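Local coordinates for lipoteichoic acid primase (Listeria monocytogenes, PDB 4UOP), which is a lipoteichoic acid primase whose extracellular catalytic domain has a sulfatase-like fold and holds a magnesium ion, at residues B[63-67]-B[108-112]; B[68-73]-B[313-318]; B[100-104]-B[283-287]. All blocks are in the same frame, centred on the assembly; numbering follows the deposited sequence.

Interaction 1. Residues B[63-67]-B[108-112]. With MG (magnesium ion), chain J.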
# COMPACT_ATOMS: atom_id res chain seq x y z
N VAL B 63 14.38 15.20 16.03
CA VAL B 63 12.99 15.63 15.96
C VAL B 63 12.45 15.40 14.54
O VAL B 63 12.99 15.91 13.58
CB VAL B 63 12.78 17.10 16.34
CG1 VAL B 63 11.30 17.42 16.37
CG2 VAL B 63 13.42 17.41 17.68
N GLN B 64 11.40 14.59 14.46
CA GLN B 64 10.70 14.28 13.23
C GLN B 64 9.48 15.19 13.15
O GLN B 64 8.57 15.06 13.98
CB GLN B 64 10.27 12.83 13.22
CG GLN B 64 9.58 12.42 11.92
CD GLN B 64 9.25 10.95 11.84
OE1 GLN B 64 10.14 10.09 11.69
NE2 GLN B 64 7.97 10.65 11.90
N LEU B 65 9.49 16.08 12.18
CA LEU B 65 8.48 17.14 12.04
C LEU B 65 7.39 16.73 11.06
O LEU B 65 7.62 16.58 9.86
CB LEU B 65 9.16 18.42 11.58
CG LEU B 65 10.23 18.94 12.54
CD1 LEU B 65 11.14 19.91 11.80
CD2 LEU B 65 9.61 19.60 13.76
N GLU B 66 6.17 16.56 11.59
CA GLU B 66 5.05 16.05 10.81
C GLU B 66 4.71 16.92 9.60
O GLU B 66 4.43 18.13 9.74
CB GLU B 66 3.82 15.93 11.73
CG GLU B 66 2.57 15.47 11.00
CD GLU B 66 2.76 14.12 10.33
OE1 GLU B 66 2.97 13.13 11.05
OE2 GLU B 66 2.67 14.04 9.09
N SER B 67 4.75 16.32 8.41
CA SER B 67 4.25 16.93 7.17
C SER B 67 4.99 18.20 6.70
O SER B 67 4.48 18.91 5.83
CB SER B 67 2.73 17.20 7.28
OG SER B 67 2.01 15.97 7.30
N THR B 108 4.05 8.20 8.22
CA THR B 108 4.76 8.58 9.43
C THR B 108 5.57 7.40 10.02
O THR B 108 6.74 7.56 10.35
CB THR B 108 3.81 9.11 10.51
OG1 THR B 108 2.97 10.13 9.96
CG2 THR B 108 4.61 9.69 11.67
N ALA B 109 4.93 6.24 10.12
CA ALA B 109 5.58 5.05 10.63
C ALA B 109 6.69 4.55 9.72
O ALA B 109 7.69 4.02 10.20
CB ALA B 109 4.56 3.95 10.90
N ASP B 110 6.50 4.67 8.40
CA ASP B 110 7.54 4.32 7.45
C ASP B 110 8.77 5.24 7.57
O ASP B 110 9.89 4.79 7.38
CB ASP B 110 7.01 4.33 6.01
CG ASP B 110 6.03 3.21 5.73
OD1 ASP B 110 6.00 2.21 6.50
OD2 ASP B 110 5.30 3.30 4.73
N ALA B 111 8.54 6.50 7.91
CA ALA B 111 9.64 7.41 8.17
C ALA B 111 10.44 6.93 9.37
O ALA B 111 11.67 6.83 9.31
CB ALA B 111 9.13 8.82 8.39
N GLU B 112 9.75 6.63 10.47
CA GLU B 112 10.40 6.12 11.66
C GLU B 112 11.15 4.83 11.34
O GLU B 112 12.29 4.66 11.76
CB GLU B 112 9.37 5.85 12.75
CG GLU B 112 8.74 7.11 13.34
CD GLU B 112 7.90 6.79 14.56
OE1 GLU B 112 8.49 6.51 15.62
OE2 GLU B 112 6.65 6.78 14.45
MG MG J . 3.29 11.98 9.01
O HOH W 1 1.19 11.46 8.54
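Glu66 and Thr108 meet through a magnesium ion. The Glu66 side chain leaves CB with CG anti to the backbone N (chi1 177°) and bends at the next bond, which turns the carboxylate to the metal. CG lies beyond bonding distance of the ion. CD carries both oxygens to it, OE1 at 2.4 Å and OE2 at 2.2 Å from the magnesium ion. The carboxylate is therefore bidentate. OE2 also accepts a hydrogen bond from Ser67 OG, 2.7 Å away, on its anti lone pair, which probably helps to fix the rotation of the group. Thr108 crosses Glu66 at about a right angle and binds the magnesium ion through OG1 at 2.1 Å.

This is the metal site of a sulfatase-type alpha/beta fold. One ligand follows the end of strand 59-65 and another lies near the start of helix 107-117. Asp284, His285 and a water 2.2 Å from the magnesium ion complete the shell.

The extended Gln64 side chain reaches the helix. Its NE2 lies 3.5 Å from Thr108 CG2. Its OE1 rests 3.7 Å from Ala111 CB and touches Glu112 CG, and takes a hydrogen bond from Tyr282.

Interaction 2. Residues B[68-73]-B[313-318]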
# COMPACT_ATOMS: atom_id res chain seq x y z
N PHE B 68 6.20 18.45 7.21
CA PHE B 68 7.07 19.50 6.69
C PHE B 68 7.68 19.05 5.34
O PHE B 68 8.22 17.94 5.25
CB PHE B 68 8.21 19.81 7.66
CG PHE B 68 7.86 20.77 8.79
CD1 PHE B 68 6.80 20.52 9.63
CD2 PHE B 68 8.67 21.88 9.05
CE1 PHE B 68 6.51 21.38 10.69
CE2 PHE B 68 8.39 22.74 10.10
CZ PHE B 68 7.32 22.48 10.94
N GLN B 69 7.62 19.91 4.32
CA GLN B 69 8.26 19.64 3.03
C GLN B 69 9.07 20.85 2.61
O GLN B 69 8.68 21.99 2.83
CB GLN B 69 7.24 19.26 1.95
CG GLN B 69 6.17 20.30 1.67
CD GLN B 69 5.01 19.71 0.90
OE1 GLN B 69 4.18 19.01 1.47
NE2 GLN B 69 4.95 19.98 -0.41
N ARG B 70 10.21 20.58 1.99
CA ARG B 70 11.19 21.63 1.72
C ARG B 70 10.65 22.77 0.87
O ARG B 70 11.01 23.93 1.11
CB ARG B 70 12.46 21.06 1.09
CG ARG B 70 13.62 22.04 1.03
CD ARG B 70 13.88 22.69 2.38
NE ARG B 70 15.14 23.42 2.45
CZ ARG B 70 15.42 24.37 3.35
NH1 ARG B 70 14.49 24.78 4.23
NH2 ARG B 70 16.62 24.94 3.36
N ASN B 71 9.80 22.47 -0.12
CA ASN B 71 9.27 23.54 -0.99
C ASN B 71 8.17 24.39 -0.34
O ASN B 71 7.68 25.35 -0.95
CB ASN B 71 8.86 23.00 -2.37
CG ASN B 71 7.69 22.03 -2.33
OD1 ASN B 71 6.97 21.91 -1.35
ND2 ASN B 71 7.50 21.34 -3.44
N LEU B 72 7.81 24.05 0.89
CA LEU B 72 6.95 24.94 1.70
C LEU B 72 7.62 25.31 3.02
O LEU B 72 6.96 25.40 4.05
CB LEU B 72 5.59 24.28 1.92
CG LEU B 72 4.79 24.00 0.64
CD1 LEU B 72 3.56 23.17 0.95
CD2 LEU B 72 4.37 25.30 -0.05
N THR B 73 8.93 25.48 3.00
CA THR B 73 9.66 26.05 4.10
C THR B 73 10.42 27.24 3.56
O THR B 73 10.57 27.40 2.35
CB THR B 73 10.65 25.07 4.74
OG1 THR B 73 11.66 24.72 3.79
CG2 THR B 73 9.93 23.82 5.23
N ASP B 313 10.24 17.11 -6.65
CA ASP B 313 10.23 18.37 -5.93
C ASP B 313 9.49 18.26 -4.60
O ASP B 313 9.99 18.73 -3.60
CB ASP B 313 9.63 19.52 -6.72
CG ASP B 313 10.00 20.87 -6.13
OD1 ASP B 313 11.20 21.09 -5.83
OD2 ASP B 313 9.09 21.71 -5.93
N ASP B 314 8.29 17.66 -4.61
CA ASP B 314 7.48 17.51 -3.40
C ASP B 314 8.06 16.53 -2.40
O ASP B 314 7.87 16.69 -1.20
CB ASP B 314 6.06 17.05 -3.74
CG ASP B 314 5.19 18.16 -4.31
OD1 ASP B 314 5.52 19.35 -4.16
OD2 ASP B 314 4.15 17.82 -4.89
N TYR B 315 8.81 15.54 -2.87
CA TYR B 315 9.36 14.54 -1.97
C TYR B 315 10.53 15.07 -1.14
O TYR B 315 11.01 14.38 -0.25
CB TYR B 315 9.76 13.29 -2.76
CG TYR B 315 8.62 12.36 -3.07
CD1 TYR B 315 7.33 12.83 -3.26
CD2 TYR B 315 8.83 11.00 -3.22
CE1 TYR B 315 6.28 11.97 -3.57
CE2 TYR B 315 7.80 10.13 -3.54
CZ TYR B 315 6.52 10.63 -3.72
OH TYR B 315 5.47 9.81 -4.05
N ARG B 316 11.00 16.28 -1.42
CA ARG B 316 12.01 16.88 -0.59
C ARG B 316 11.44 17.26 0.77
O ARG B 316 10.40 17.93 0.86
CB ARG B 316 12.64 18.11 -1.25
CG ARG B 316 13.17 17.90 -2.68
CD ARG B 316 13.05 19.17 -3.52
NE ARG B 316 13.83 20.19 -2.95
CZ ARG B 316 13.57 21.49 -2.97
NH1 ARG B 316 12.52 22.05 -3.56
NH2 ARG B 316 14.45 22.24 -2.37
N ILE B 317 12.17 16.89 1.81
CA ILE B 317 11.81 17.18 3.19
C ILE B 317 12.96 17.98 3.78
O ILE B 317 14.12 17.78 3.40
CB ILE B 317 11.56 15.90 4.03
CG1 ILE B 317 12.64 14.85 3.76
CG2 ILE B 317 10.20 15.32 3.68
CD1 ILE B 317 12.68 13.66 4.69
N PRO B 318 12.66 18.89 4.72
CA PRO B 318 13.80 19.58 5.32
C PRO B 318 14.69 18.63 6.13
O PRO B 318 14.20 17.62 6.66
CB PRO B 318 13.14 20.63 6.22
CG PRO B 318 11.79 20.04 6.54
CD PRO B 318 11.37 19.31 5.32
O HOH W 2 9.35 19.83 -1.04
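Gln69 and Ile317 bring the two backbones together, with CA atoms 4.3 Å apart, and next to them Arg70 N donates a hydrogen bond to Arg316 O at 2.9 Å. In this sulfatase-like fold the contact joins the loop after strand 59-65 to the weakly bonded helix around 313-315 and the extended residues leading into strand 319-322.

Asn71 carries most of the side-chain polar contact. A chi1 of 65° tucks its CG over its own main chain, and its amide faces two aspartates. ND2 donates to Asp313 OD2 at 3.0 Å and to Asp314 OD1 at 2.9 Å. Both acceptors lie in the amide plane. The first is met from above its carboxylate plane, the second nearly along its C-O axis. Asn71 OD1 accepts from Gln69 NE2, so both ends of the amide are held and its rotation is fixed. Gln69 OE1 in turn accepts from Ile287 N. Asp314 OD1 has a second partner in Thr290.

Arg316 and Arg70 cross at an oblique angle. Arg70 CG lies over one face of the Arg316 guanidinium, 3.5 Å from Arg316 NH2. The two guanidinium planes are 64° apart. Arg316 NH1 makes a salt bridge with Asp313 OD1, which probably offsets the nearby like charge, while Arg70 NH2 turns to Asn97 and Gln90.

At the other end Pro318 CG packs 3.8 Å from Phe68 CB, at the edge of the phenyl ring. A water accepts from Asn71 N at 2.8 Å.

Interaction 3. Residues B[100-104]-B[283-287]. With MG (magnesium ion), chain J.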
# COMPACT_ATOMS: atom_id res chain seq x y z
N PHE B 100 15.36 13.50 0.80
CA PHE B 100 14.09 12.92 0.36
C PHE B 100 13.44 11.97 1.35
O PHE B 100 14.11 11.25 2.08
CB PHE B 100 14.29 12.16 -0.95
CG PHE B 100 14.76 13.01 -2.07
CD1 PHE B 100 13.86 13.76 -2.82
CD2 PHE B 100 16.12 13.09 -2.39
CE1 PHE B 100 14.30 14.54 -3.88
CE2 PHE B 100 16.56 13.87 -3.44
CZ PHE B 100 15.65 14.60 -4.18
N GLN B 101 12.11 12.00 1.37
CA GLN B 101 11.33 11.02 2.11
C GLN B 101 11.53 9.63 1.49
O GLN B 101 11.70 9.51 0.29
CB GLN B 101 9.83 11.37 2.05
CG GLN B 101 9.24 11.40 0.66
CD GLN B 101 7.74 11.67 0.65
OE1 GLN B 101 7.30 12.74 1.04
NE2 GLN B 101 6.96 10.70 0.19
N THR B 102 11.52 8.60 2.33
CA THR B 102 11.55 7.23 1.89
C THR B 102 10.45 6.50 2.65
O THR B 102 10.72 5.85 3.68
CB THR B 102 12.93 6.56 2.14
OG1 THR B 102 13.30 6.61 3.52
CG2 THR B 102 14.00 7.23 1.31
N VAL B 103 9.22 6.65 2.18
CA VAL B 103 8.06 6.10 2.87
C VAL B 103 7.22 5.29 1.92
O VAL B 103 7.45 5.30 0.72
CB VAL B 103 7.21 7.20 3.56
CG1 VAL B 103 8.05 7.97 4.57
CG2 VAL B 103 6.60 8.16 2.56
N SER B 104 6.24 4.58 2.47
CA SER B 104 5.40 3.69 1.69
C SER B 104 3.93 3.82 2.14
O SER B 104 3.39 4.92 2.12
CB SER B 104 5.94 2.27 1.89
OG SER B 104 5.19 1.38 1.12
N GLY B 283 11.67 16.56 8.19
CA GLY B 283 10.23 16.35 7.98
C GLY B 283 9.98 14.89 7.68
O GLY B 283 10.80 14.26 7.00
N ASP B 284 8.88 14.31 8.16
CA ASP B 284 8.63 12.90 7.87
C ASP B 284 8.34 12.62 6.40
O ASP B 284 8.86 11.66 5.85
CB ASP B 284 7.62 12.23 8.82
CG ASP B 284 6.24 12.85 8.79
OD1 ASP B 284 6.05 13.96 8.24
OD2 ASP B 284 5.32 12.18 9.35
N HIS B 285 7.52 13.47 5.79
CA HIS B 285 7.12 13.32 4.40
C HIS B 285 6.30 14.53 4.01
O HIS B 285 5.85 15.29 4.89
CB HIS B 285 6.27 12.06 4.23
CG HIS B 285 5.13 12.01 5.18
ND1 HIS B 285 3.97 12.73 4.98
CD2 HIS B 285 4.97 11.39 6.37
CE1 HIS B 285 3.15 12.54 5.99
NE2 HIS B 285 3.74 11.74 6.86
N HIS B 286 6.12 14.70 2.70
CA HIS B 286 5.33 15.81 2.19
C HIS B 286 3.87 15.52 2.39
O HIS B 286 3.47 14.38 2.62
CB HIS B 286 5.61 16.04 0.72
CG HIS B 286 4.82 15.17 -0.19
ND1 HIS B 286 5.07 13.82 -0.33
CD2 HIS B 286 3.78 15.45 -1.01
CE1 HIS B 286 4.22 13.31 -1.20
NE2 HIS B 286 3.42 14.27 -1.63
N ILE B 287 3.07 16.57 2.32
CA ILE B 287 1.63 16.40 2.41
C ILE B 287 0.87 17.18 1.33
O ILE B 287 -0.24 16.80 0.99
CB ILE B 287 1.13 16.74 3.84
CG1 ILE B 287 -0.27 16.17 4.09
CG2 ILE B 287 1.16 18.24 4.09
CD1 ILE B 287 -0.40 14.68 3.84
MG MG J . 3.29 11.98 9.01
O HOH W 1 1.19 11.46 8.54
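Gln101 places CG between its backbone N and carbonyl carbon (chi1 61°), then runs extended, and this carries its amide to His286. In His286 a chi1 of 84° and the turn of the ring, chi2 -72°, put ND1 and the backbone N within reach of the same oxygen. Both nitrogens close on it. Gln101 OE1 accepts from His286 N at 2.8 Å, with the donor nearly in line with the C=O bond. It also accepts from His286 ND1 at 2.8 Å, and here the oxygen lies in the ring plane. The two donors grip OE1 and hold the ring and the main chain together. The ring of His286 also meets that of Tyr315.

The contact ties the loop after strand 94-100 to the metal-binding loop after strand 277-283, within the sulfatase-like fold. Asp284 OD2 binds the magnesium ion at 2.1 Å and His285 NE2 binds it at 2.2 Å. Glu66 and Thr108 are the other protein ligands. Asp284 OD1 does not bind the ion and takes a hydrogen bond from Ser67 N.

His285 is set by a second-shell bond. Its ND1 donates to His286 O at 2.9 Å, in the ring plane, which probably helps to hold the ring with NE2 on the metal. Gln101 OE1 also touches His285 CB at 3.4 Å. Val103 also lines this loop: CG1 lies 4.0 Å from Asp284 O, and Val103 CG2 lies 4.3 Å from His285 CB.

In the fold
Interactions 1 and 3 share the magnesium ion and a water, with centres about 7 Å apart. Each supplies two of its four protein ligands. Interaction 2 lies about 9 Å from interaction 3 and 13 Å from interaction 1, centre to centre. Its segment 68-73 directly follows 63-67, so the chain passes from the metal site straight into that contact. In sequence, 100-104 and 108-112 come next, then 283-287 and 313-318. Interaction 3 is nested within the loop closed by interaction 2. Strands 59-65, 94-100, 277-283 and 319-322 belong to one mixed sheet, and the loops after 59-65 and 277-283 carry three of the metal ligands. The second subunit touches interactions 1 and 3.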